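D7 protein (Anopheles stephensi, PDB 3NHI) binds and sequesters cysteinyl leukotrienes and thromboxane A2 analogues, blunting the host response while the mosquito takes a blood meal. Local coordinates at residues A[180-191]-A[238-247]; A[192-200]-A[258-268]. All coordinates share one frame; numbering follows the deposited sequence.

Interaction 1: residues A[180-191]-A[238-247]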
loop_
_atom_site.group_PDB
_atom_site.type_symbol
_atom_site.label_atom_id
_atom_site.label_comp_id
_atom_site.label_asym_id
_atom_site.label_seq_id
_atom_site.Cartn_x
_atom_site.Cartn_y
_atom_site.Cartn_z
ATOM N N LEU A 180 5.232 -1.842 -26.299
ATOM C CA LEU A 180 6.557 -2.015 -25.715
ATOM C C LEU A 180 7.615 -1.330 -26.576
ATOM O O LEU A 180 7.924 -1.788 -27.678
ATOM C CB LEU A 180 6.871 -3.500 -25.526
ATOM C CG LEU A 180 5.844 -4.285 -24.691
ATOM C CD1 LEU A 180 6.182 -5.775 -24.708
ATOM C CD2 LEU A 180 5.738 -3.740 -23.261
ATOM N N THR A 181 8.156 -0.227 -26.069
ATOM C CA THR A 181 9.120 0.582 -26.821
ATOM C C THR A 181 10.553 0.443 -26.325
ATOM O O THR A 181 11.493 0.838 -27.011
ATOM C CB THR A 181 8.766 2.062 -26.727
ATOM O OG1 THR A 181 8.791 2.449 -25.343
ATOM C CG2 THR A 181 7.384 2.323 -27.327
ATOM N N GLY A 182 10.719 -0.069 -25.106
ATOM C CA GLY A 182 12.029 -0.102 -24.463
ATOM C C GLY A 182 12.648 1.269 -24.232
ATOM O O GLY A 182 13.854 1.376 -24.056
ATOM N N SER A 183 11.830 2.316 -24.236
ATOM C CA SER A 183 12.358 3.670 -24.059
ATOM C C SER A 183 12.783 3.878 -22.602
ATOM O O SER A 183 12.231 3.232 -21.706
ATOM C CB SER A 183 11.328 4.720 -24.457
ATOM O OG SER A 183 10.257 4.745 -23.528
ATOM N N PRO A 184 13.759 4.774 -22.355
ATOM C CA PRO A 184 14.159 5.022 -20.966
ATOM C C PRO A 184 12.991 5.531 -20.129
ATOM O O PRO A 184 12.893 5.199 -18.950
ATOM C CB PRO A 184 15.248 6.094 -21.082
ATOM C CG PRO A 184 15.193 6.582 -22.496
ATOM C CD PRO A 184 14.609 5.494 -23.323
ATOM N N GLU A 185 12.091 6.287 -20.747
ATOM C CA GLU A 185 10.937 6.822 -20.030
ATOM C C GLU A 185 9.954 5.716 -19.645
ATOM O O GLU A 185 9.433 5.694 -18.527
ATOM C CB GLU A 185 10.232 7.905 -20.857
ATOM C CG GLU A 185 11.066 9.173 -21.138
ATOM C CD GLU A 185 11.942 9.059 -22.374
ATOM O OE1 GLU A 185 11.930 8.011 -23.060
ATOM O OE2 GLU A 185 12.650 10.044 -22.650
ATOM N N LEU A 186 9.687 4.800 -20.565
ATOM C CA LEU A 186 8.795 3.687 -20.261
ATOM C C LEU A 186 9.382 2.797 -19.167
ATOM O O LEU A 186 8.666 2.375 -18.249
ATOM C CB LEU A 186 8.471 2.875 -21.522
ATOM C CG LEU A 186 7.484 1.716 -21.339
ATOM C CD1 LEU A 186 6.121 2.186 -20.824
ATOM C CD2 LEU A 186 7.324 1.000 -22.663
ATOM N N LYS A 187 10.679 2.521 -19.245
ATOM C CA LYS A 187 11.325 1.722 -18.214
ATOM C C LYS A 187 11.202 2.397 -16.849
ATOM O O LYS A 187 10.924 1.729 -15.847
ATOM C CB LYS A 187 12.794 1.447 -18.553
ATOM C CG LYS A 187 12.958 0.604 -19.810
ATOM C CD LYS A 187 14.424 0.354 -20.124
ATOM C CE LYS A 187 14.576 -0.550 -21.331
ATOM N NZ LYS A 187 15.990 -0.552 -21.823
ATOM N N ASP A 188 11.397 3.712 -16.809
ATOM C CA ASP A 188 11.261 4.453 -15.567
ATOM C C ASP A 188 9.830 4.404 -15.033
ATOM O O ASP A 188 9.610 4.112 -13.845
ATOM C CB ASP A 188 11.710 5.903 -15.732
ATOM C CG ASP A 188 11.648 6.659 -14.430
ATOM O OD1 ASP A 188 12.525 6.422 -13.564
ATOM O OD2 ASP A 188 10.712 7.456 -14.242
ATOM N N ALA A 189 8.858 4.694 -15.900
ATOM C CA ALA A 189 7.461 4.641 -15.503
ATOM C C ALA A 189 7.104 3.279 -14.912
ATOM O O ALA A 189 6.465 3.204 -13.854
ATOM C CB ALA A 189 6.550 4.970 -16.681
ATOM N N ILE A 190 7.535 2.213 -15.584
ATOM C CA ILE A 190 7.196 0.865 -15.147
ATOM C C ILE A 190 7.866 0.503 -13.809
ATOM O O ILE A 190 7.245 -0.161 -12.969
ATOM C CB ILE A 190 7.462 -0.180 -16.270
ATOM C CG1 ILE A 190 6.514 0.045 -17.463
ATOM C CG2 ILE A 190 7.295 -1.608 -15.753
ATOM C CD1 ILE A 190 4.993 -0.031 -17.149
ATOM N N ASP A 191 9.102 0.951 -13.599
ATOM C CA ASP A 191 9.745 0.750 -12.304
ATOM C C ASP A 191 8.957 1.451 -11.193
ATOM O O ASP A 191 8.681 0.865 -10.132
ATOM C CB ASP A 191 11.198 1.228 -12.322
ATOM C CG ASP A 191 11.881 1.013 -11.002
ATOM O OD1 ASP A 191 12.156 2.016 -10.319
ATOM O OD2 ASP A 191 12.121 -0.152 -10.630
ATOM N N ALA A 238 11.994 -4.083 -13.281
ATOM C CA ALA A 238 10.546 -4.015 -13.436
ATOM C C ALA A 238 10.122 -4.137 -14.899
ATOM O O ALA A 238 9.238 -4.928 -15.226
ATOM C CB ALA A 238 10.009 -2.731 -12.834
ATOM N N TYR A 239 10.764 -3.361 -15.776
ATOM C CA TYR A 239 10.440 -3.396 -17.200
ATOM C C TYR A 239 10.597 -4.777 -17.818
ATOM O O TYR A 239 9.779 -5.171 -18.652
ATOM C CB TYR A 239 11.254 -2.362 -17.984
ATOM C CG TYR A 239 10.827 -2.286 -19.428
ATOM C CD1 TYR A 239 9.592 -1.725 -19.777
ATOM C CD2 TYR A 239 11.624 -2.815 -20.437
ATOM C CE1 TYR A 239 9.177 -1.658 -21.102
ATOM C CE2 TYR A 239 11.225 -2.749 -21.761
ATOM C CZ TYR A 239 9.996 -2.177 -22.086
ATOM O OH TYR A 239 9.586 -2.127 -23.398
ATOM N N ASP A 240 11.615 -5.520 -17.385
ATOM C CA ASP A 240 11.810 -6.887 -17.880
ATOM C C ASP A 240 10.624 -7.785 -17.564
ATOM O O ASP A 240 10.125 -8.494 -18.448
ATOM C CB ASP A 240 13.102 -7.491 -17.340
ATOM C CG ASP A 240 14.323 -6.675 -17.706
ATOM O OD1 ASP A 240 14.415 -6.220 -18.868
ATOM O OD2 ASP A 240 15.193 -6.501 -16.834
ATOM N N TYR A 241 10.147 -7.735 -16.317
ATOM C CA TYR A 241 8.993 -8.543 -15.912
ATOM C C TYR A 241 7.723 -8.129 -16.637
ATOM O O TYR A 241 6.947 -8.967 -17.070
ATOM C CB TYR A 241 8.790 -8.492 -14.395
ATOM C CG TYR A 241 9.949 -9.076 -13.623
ATOM C CD1 TYR A 241 10.711 -8.277 -12.779
ATOM C CD2 TYR A 241 10.302 -10.413 -13.772
ATOM C CE1 TYR A 241 11.797 -8.799 -12.088
ATOM C CE2 TYR A 241 11.373 -10.952 -13.072
ATOM C CZ TYR A 241 12.111 -10.140 -12.224
ATOM O OH TYR A 241 13.192 -10.653 -11.536
ATOM N N TYR A 242 7.541 -6.823 -16.785
ATOM C CA TYR A 242 6.424 -6.276 -17.534
ATOM C C TYR A 242 6.406 -6.807 -18.981
ATOM O O TYR A 242 5.367 -7.272 -19.451
ATOM C CB TYR A 242 6.535 -4.754 -17.485
ATOM C CG TYR A 242 5.525 -3.965 -18.279
ATOM C CD1 TYR A 242 4.178 -3.919 -17.913
ATOM C CD2 TYR A 242 5.928 -3.230 -19.389
ATOM C CE1 TYR A 242 3.266 -3.175 -18.643
ATOM C CE2 TYR A 242 5.021 -2.474 -20.113
ATOM C CZ TYR A 242 3.695 -2.448 -19.738
ATOM O OH TYR A 242 2.780 -1.710 -20.461
ATOM N N VAL A 243 7.554 -6.743 -19.658
ATOM C CA VAL A 243 7.696 -7.281 -21.017
ATOM C C VAL A 243 7.390 -8.778 -21.046
ATOM O O VAL A 243 6.656 -9.259 -21.923
ATOM C CB VAL A 243 9.106 -7.004 -21.595
ATOM C CG1 VAL A 243 9.352 -7.840 -22.853
ATOM C CG2 VAL A 243 9.273 -5.537 -21.919
ATOM N N CYS A 244 7.921 -9.518 -20.075
ATOM C CA CYS A 244 7.653 -10.957 -20.036
ATOM C C CYS A 244 6.161 -11.269 -19.916
ATOM O O CYS A 244 5.660 -12.163 -20.593
ATOM C CB CYS A 244 8.431 -11.638 -18.915
ATOM S SG CYS A 244 10.188 -11.706 -19.295
ATOM N N LEU A 245 5.454 -10.524 -19.063
ATOM C CA LEU A 245 4.022 -10.740 -18.867
ATOM C C LEU A 245 3.231 -10.348 -20.104
ATOM O O LEU A 245 2.367 -11.106 -20.568
ATOM C CB LEU A 245 3.531 -9.959 -17.644
ATOM C CG LEU A 245 4.039 -10.502 -16.305
ATOM C CD1 LEU A 245 3.977 -9.417 -15.239
ATOM C CD2 LEU A 245 3.286 -11.752 -15.869
ATOM N N VAL A 246 3.556 -9.188 -20.665
ATOM C CA VAL A 246 2.810 -8.667 -21.808
ATOM C C VAL A 246 2.981 -9.570 -23.028
ATOM O O VAL A 246 2.013 -9.823 -23.752
ATOM C CB VAL A 246 3.210 -7.207 -22.124
ATOM C CG1 VAL A 246 2.657 -6.771 -23.492
ATOM C CG2 VAL A 246 2.708 -6.270 -21.019
ATOM N N ASN A 247 4.183 -10.102 -23.228
ATOM C CA ASN A 247 4.449 -10.912 -24.415
ATOM C C ASN A 247 4.148 -12.404 -24.267
ATOM O O ASN A 247 4.380 -13.183 -25.195
ATOM C CB ASN A 247 5.868 -10.672 -24.921
ATOM C CG ASN A 247 5.991 -9.369 -25.697
ATOM O OD1 ASN A 247 4.988 -8.779 -26.101
ATOM N ND2 ASN A 247 7.218 -8.926 -25.922
HETATM O O HOH W 1 12.084 -0.808 -15.115
HETATM O O HOH W 2 13.470 -2.175 -11.729
#
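Ile190 and Tyr242 meet at the apolar centre where, in this all-helical odorant-binding-protein fold, the 184-191 part of helix 184-196 crosses helix 238-246 at 93°, axes 8.7 Å apart. Ile190 CD1 sits almost on the normal of the Tyr242 ring, 3.7 Å from its centroid, a CH-pi contact; Val246 CG2 lies over the opposite face, toward the rim. Ile190 CG2, anti to the backbone N, rests against Tyr242 CB. Leu180 brings CD2 to 3.5 Å from Tyr242 CE2, and CD1 to Val246 and the Asn247 amide. Tyr239 is sandwiched differently: Lys187 CG lies over one face, off centre, Val243 CG2 over the other, and Leu186 CD2 approaches CE1. Tyr239 holds CG anti to its backbone N (chi1 -174°), and its hydroxyl ends at the loop, where Gly182 N donates to Tyr239 OH at 2.9 Å (N-H...O 135°). Thr181 OG1 accepts from Ser183 N in an ST turn and Ser183 OG caps the helix by accepting from Leu186 N; both hydroxyls also bond Glu171. At the edge, one water accepts from Tyr239 N and donates to Lys187 O; a second accepts from Ala238 N and donates to Asp191 OD2 at 2.7 Å.

Interaction 2: residues A[192-200]-A[258-268]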
loop_
_atom_site.group_PDB
_atom_site.type_symbol
_atom_site.label_atom_id
_atom_site.label_comp_id
_atom_site.label_asym_id
_atom_site.label_seq_id
_atom_site.Cartn_x
_atom_site.Cartn_y
_atom_site.Cartn_z
ATOM N N CYS A 192 8.561 2.691 -11.457
ATOM C CA CYS A 192 7.812 3.486 -10.499
ATOM C C CYS A 192 6.465 2.802 -10.202
ATOM O O CYS A 192 6.014 2.748 -9.048
ATOM C CB CYS A 192 7.652 4.900 -11.068
ATOM S SG CYS A 192 6.582 6.021 -10.153
ATOM N N ILE A 193 5.825 2.268 -11.234
ATOM C CA ILE A 193 4.545 1.604 -11.048
ATOM C C ILE A 193 4.694 0.298 -10.279
ATOM O O ILE A 193 3.935 0.027 -9.350
ATOM C CB ILE A 193 3.840 1.379 -12.397
ATOM C CG1 ILE A 193 3.447 2.724 -13.012
ATOM C CG2 ILE A 193 2.602 0.509 -12.223
ATOM C CD1 ILE A 193 3.137 2.658 -14.507
ATOM N N PHE A 194 5.672 -0.518 -10.657
ATOM C CA PHE A 194 5.887 -1.788 -9.963
ATOM C C PHE A 194 6.161 -1.572 -8.475
ATOM O O PHE A 194 5.679 -2.340 -7.629
ATOM C CB PHE A 194 7.007 -2.611 -10.619
ATOM C CG PHE A 194 6.525 -3.540 -11.721
ATOM C CD1 PHE A 194 5.565 -3.127 -12.652
ATOM C CD2 PHE A 194 7.043 -4.832 -11.824
ATOM C CE1 PHE A 194 5.130 -4.000 -13.669
ATOM C CE2 PHE A 194 6.620 -5.704 -12.829
ATOM C CZ PHE A 194 5.660 -5.291 -13.746
ATOM N N ARG A 195 6.922 -0.530 -8.144
ATOM C CA ARG A 195 7.172 -0.218 -6.737
ATOM C C ARG A 195 5.898 0.295 -6.058
ATOM O O ARG A 195 5.572 -0.120 -4.946
ATOM C CB ARG A 195 8.317 0.776 -6.607
ATOM C CG ARG A 195 9.670 0.167 -6.956
ATOM C CD ARG A 195 10.775 1.191 -6.790
ATOM N NE ARG A 195 12.115 0.612 -6.902
ATOM C CZ ARG A 195 12.800 0.067 -5.895
ATOM N NH1 ARG A 195 12.282 -0.009 -4.671
ATOM N NH2 ARG A 195 14.019 -0.415 -6.114
ATOM N N GLY A 196 5.140 1.145 -6.748
ATOM C CA GLY A 196 3.882 1.664 -6.196
ATOM C C GLY A 196 2.833 0.590 -5.946
ATOM O O GLY A 196 2.071 0.660 -4.975
ATOM N N LEU A 197 2.810 -0.427 -6.804
ATOM C CA LEU A 197 1.881 -1.551 -6.653
ATOM C C LEU A 197 2.410 -2.641 -5.730
ATOM O O LEU A 197 1.729 -3.634 -5.505
ATOM C CB LEU A 197 1.543 -2.157 -8.017
ATOM C CG LEU A 197 0.986 -1.238 -9.103
ATOM C CD1 LEU A 197 0.499 -2.073 -10.283
ATOM C CD2 LEU A 197 -0.098 -0.289 -8.621
ATOM N N ARG A 198 3.629 -2.446 -5.226
ATOM C CA ARG A 198 4.304 -3.397 -4.326
ATOM C C ARG A 198 4.607 -4.734 -5.007
ATOM O O ARG A 198 4.779 -5.756 -4.350
ATOM C CB ARG A 198 3.515 -3.567 -3.017
ATOM C CG ARG A 198 3.788 -2.473 -1.961
ATOM C CD ARG A 198 3.345 -1.051 -2.380
ATOM N NE ARG A 198 3.441 -0.134 -1.245
ATOM C CZ ARG A 198 3.075 1.146 -1.265
ATOM N NH1 ARG A 198 2.568 1.692 -2.368
ATOM N NH2 ARG A 198 3.196 1.887 -0.170
ATOM N N TYR A 199 4.684 -4.708 -6.333
ATOM C CA TYR A 199 5.236 -5.832 -7.106
ATOM C C TYR A 199 6.718 -6.039 -6.807
ATOM O O TYR A 199 7.243 -7.153 -6.932
ATOM C CB TYR A 199 5.111 -5.549 -8.600
ATOM C CG TYR A 199 3.753 -5.715 -9.232
ATOM C CD1 TYR A 199 2.592 -5.990 -8.479
ATOM C CD2 TYR A 199 3.622 -5.570 -10.608
ATOM C CE1 TYR A 199 1.356 -6.141 -9.102
ATOM C CE2 TYR A 199 2.402 -5.710 -11.238
ATOM C CZ TYR A 199 1.270 -6.003 -10.495
ATOM O OH TYR A 199 0.063 -6.135 -11.154
ATOM N N MET A 200 7.410 -4.950 -6.486
ATOM C CA MET A 200 8.824 -4.976 -6.160
ATOM C C MET A 200 9.094 -3.978 -5.062
ATOM O O MET A 200 8.377 -2.982 -4.930
ATOM C CB MET A 200 9.678 -4.597 -7.379
ATOM C CG MET A 200 9.515 -5.526 -8.555
ATOM S SD MET A 200 10.563 -5.116 -9.963
ATOM C CE MET A 200 12.107 -5.856 -9.436
ATOM N N PHE A 258 -3.589 -5.690 -14.268
ATOM C CA PHE A 258 -2.813 -4.462 -14.099
ATOM C C PHE A 258 -3.730 -3.238 -14.179
ATOM O O PHE A 258 -3.558 -2.280 -13.407
ATOM C CB PHE A 258 -1.754 -4.438 -15.197
ATOM C CG PHE A 258 -0.560 -3.545 -14.950
ATOM C CD1 PHE A 258 0.275 -3.686 -13.835
ATOM C CD2 PHE A 258 -0.212 -2.634 -15.933
ATOM C CE1 PHE A 258 1.429 -2.880 -13.694
ATOM C CE2 PHE A 258 0.918 -1.834 -15.811
ATOM C CZ PHE A 258 1.752 -1.958 -14.693
ATOM N N ASP A 259 -4.714 -3.270 -15.082
ATOM C CA ASP A 259 -5.699 -2.192 -15.189
ATOM C C ASP A 259 -6.548 -2.115 -13.921
ATOM O O ASP A 259 -6.821 -1.021 -13.420
ATOM C CB ASP A 259 -6.634 -2.390 -16.396
ATOM C CG ASP A 259 -5.935 -2.246 -17.741
ATOM O OD1 ASP A 259 -4.795 -1.744 -17.804
ATOM O OD2 ASP A 259 -6.572 -2.608 -18.756
ATOM N N PHE A 260 -6.945 -3.266 -13.381
ATOM C CA PHE A 260 -7.728 -3.260 -12.135
ATOM C C PHE A 260 -6.889 -2.680 -11.000
ATOM O O PHE A 260 -7.391 -1.885 -10.200
ATOM C CB PHE A 260 -8.238 -4.664 -11.799
ATOM C CG PHE A 260 -9.186 -4.716 -10.626
ATOM C CD1 PHE A 260 -10.159 -3.732 -10.435
ATOM C CD2 PHE A 260 -9.137 -5.780 -9.748
ATOM C CE1 PHE A 260 -11.061 -3.806 -9.363
ATOM C CE2 PHE A 260 -10.031 -5.870 -8.676
ATOM C CZ PHE A 260 -11.000 -4.883 -8.489
ATOM N N HIS A 261 -5.605 -3.050 -10.944
ATOM C CA HIS A 261 -4.750 -2.459 -9.923
ATOM C C HIS A 261 -4.534 -0.963 -10.165
ATOM O O HIS A 261 -4.437 -0.197 -9.199
ATOM C CB HIS A 261 -3.430 -3.210 -9.748
ATOM C CG HIS A 261 -2.836 -3.066 -8.375
ATOM N ND1 HIS A 261 -1.900 -3.951 -7.887
ATOM C CD2 HIS A 261 -3.058 -2.170 -7.380
ATOM C CE1 HIS A 261 -1.549 -3.591 -6.663
ATOM N NE2 HIS A 261 -2.239 -2.516 -6.330
ATOM N N GLU A 262 -4.507 -0.520 -11.421
ATOM C CA GLU A 262 -4.471 0.931 -11.631
ATOM C C GLU A 262 -5.634 1.625 -10.903
ATOM O O GLU A 262 -5.423 2.582 -10.143
ATOM C CB GLU A 262 -4.451 1.342 -13.104
ATOM C CG GLU A 262 -4.355 2.861 -13.161
ATOM C CD GLU A 262 -4.258 3.478 -14.535
ATOM O OE1 GLU A 262 -4.401 2.771 -15.555
ATOM O OE2 GLU A 262 -4.060 4.710 -14.579
ATOM N N LEU A 263 -6.846 1.117 -11.116
ATOM C CA LEU A 263 -8.011 1.656 -10.430
ATOM C C LEU A 263 -7.853 1.628 -8.914
ATOM O O LEU A 263 -8.070 2.636 -8.238
ATOM C CB LEU A 263 -9.271 0.890 -10.846
ATOM C CG LEU A 263 -10.556 1.220 -10.088
ATOM C CD1 LEU A 263 -10.908 2.721 -10.146
ATOM C CD2 LEU A 263 -11.664 0.369 -10.654
ATOM N N ARG A 264 -7.469 0.470 -8.392
ATOM C CA ARG A 264 -7.308 0.297 -6.956
ATOM C C ARG A 264 -6.211 1.198 -6.393
ATOM O O ARG A 264 -6.294 1.631 -5.240
ATOM C CB ARG A 264 -7.038 -1.173 -6.633
ATOM C CG ARG A 264 -8.263 -2.038 -6.886
ATOM C CD ARG A 264 -8.120 -3.452 -6.393
ATOM N NE ARG A 264 -7.187 -4.233 -7.190
ATOM C CZ ARG A 264 -5.967 -4.618 -6.804
ATOM N NH1 ARG A 264 -5.459 -4.289 -5.626
ATOM N NH2 ARG A 264 -5.236 -5.337 -7.629
ATOM N N SER A 265 -5.194 1.495 -7.202
ATOM C CA SER A 265 -4.097 2.345 -6.752
ATOM C C SER A 265 -4.505 3.810 -6.709
ATOM O O SER A 265 -3.825 4.606 -6.065
ATOM C CB SER A 265 -2.852 2.159 -7.630
ATOM O OG SER A 265 -2.929 2.890 -8.850
ATOM N N ALA A 266 -5.591 4.161 -7.403
ATOM C CA ALA A 266 -6.153 5.513 -7.330
ATOM C C ALA A 266 -7.080 5.655 -6.132
ATOM O O ALA A 266 -7.121 6.712 -5.504
ATOM C CB ALA A 266 -6.881 5.874 -8.632
ATOM N N ASP A 267 -7.799 4.588 -5.795
ATOM C CA ASP A 267 -8.787 4.614 -4.726
ATOM C C ASP A 267 -8.458 3.496 -3.739
ATOM O O ASP A 267 -8.896 2.359 -3.902
ATOM C CB ASP A 267 -10.177 4.425 -5.333
ATOM C CG ASP A 267 -11.295 4.444 -4.304
ATOM O OD1 ASP A 267 -11.047 4.639 -3.093
ATOM O OD2 ASP A 267 -12.453 4.260 -4.740
ATOM N N TYR A 268 -7.704 3.836 -2.692
ATOM C CA TYR A 268 -7.273 2.834 -1.716
ATOM C C TYR A 268 -8.437 2.220 -0.930
ATOM O O TYR A 268 -8.274 1.162 -0.323
ATOM C CB TYR A 268 -6.222 3.431 -0.774
ATOM C CG TYR A 268 -4.797 3.455 -1.319
ATOM C CD1 TYR A 268 -4.525 3.272 -2.681
ATOM C CD2 TYR A 268 -3.715 3.673 -0.459
ATOM C CE1 TYR A 268 -3.226 3.299 -3.163
ATOM C CE2 TYR A 268 -2.405 3.721 -0.935
ATOM C CZ TYR A 268 -2.166 3.521 -2.288
ATOM O OH TYR A 268 -0.882 3.543 -2.810
HETATM O O HOH W 3 -0.681 1.307 -4.583
#
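Leu197 and Ser265 mark the closest backbone approach, 7.1 Å between their CA atoms, where the C-terminal end of helix 184-196 closes in a Schellman motif, Arg198 at positive phi, and faces the 258-266 part of helix 251-266 in this odorant-binding-protein fold. Leu197 CD2 stands over the centre of the His261 ring, 3.8 Å from the centroid and 12° off the normal, and touches Ser265 CB; CD1 turns to Phe258 CE1 at 3.6 Å. Arg264 NH2 occupies the opposite face of His261. Asp213 OD2 is hydrogen-bonded to both His261 ND1 and Tyr199 OH, and OD1 pairs with Arg264 NH2, which would probably favour a charged Asp213. Phe258, its CG anti to the backbone N (chi1 -160°), reaches across to 192-200: Ile193 CG2 meets CZ, Phe194 CE1 approaches CE1, and Tyr199 OH lies in the ring plane at the edge, 3.6 Å from Phe258 CD1. Beyond the helix end, Arg198 NH1 donates to Gly196 O at 2.8 Å, with the oxygen in the guanidinium plane; Glu9 OE2, of helix 8-22, salt-bridges NH1 and bonds Tyr268 OH, tying this edge to the chain's N-terminal part. A water donates to Gly196 O and Tyr268 OH, 2.9 Å from each.

How the interactions relate
Helix 184-196 serves both contacts, its earlier turns in interaction 1 and its C-terminal end in interaction 2, while the partner helices 238-246 and 251-266 follow one another in the chain. Phe194 joins the two, packing its CE2 3.6 Å from Ala238 O and its CZ against Tyr242, as Met200 SD also reaches Ala238. Interaction 1 is partly buried, away from the annotated sites, and its apolar centre gives way at its edge to two waters that bridge backbone atoms and the Asp191 carboxylate. Interaction 2 is more enclosed, eight of its nine touching residues buried against six of thirteen, and pairs aromatic packing with ionic groups; its Tyr268 side chain comes within about 6 Å of that of Lys151, a ligand-binding residue.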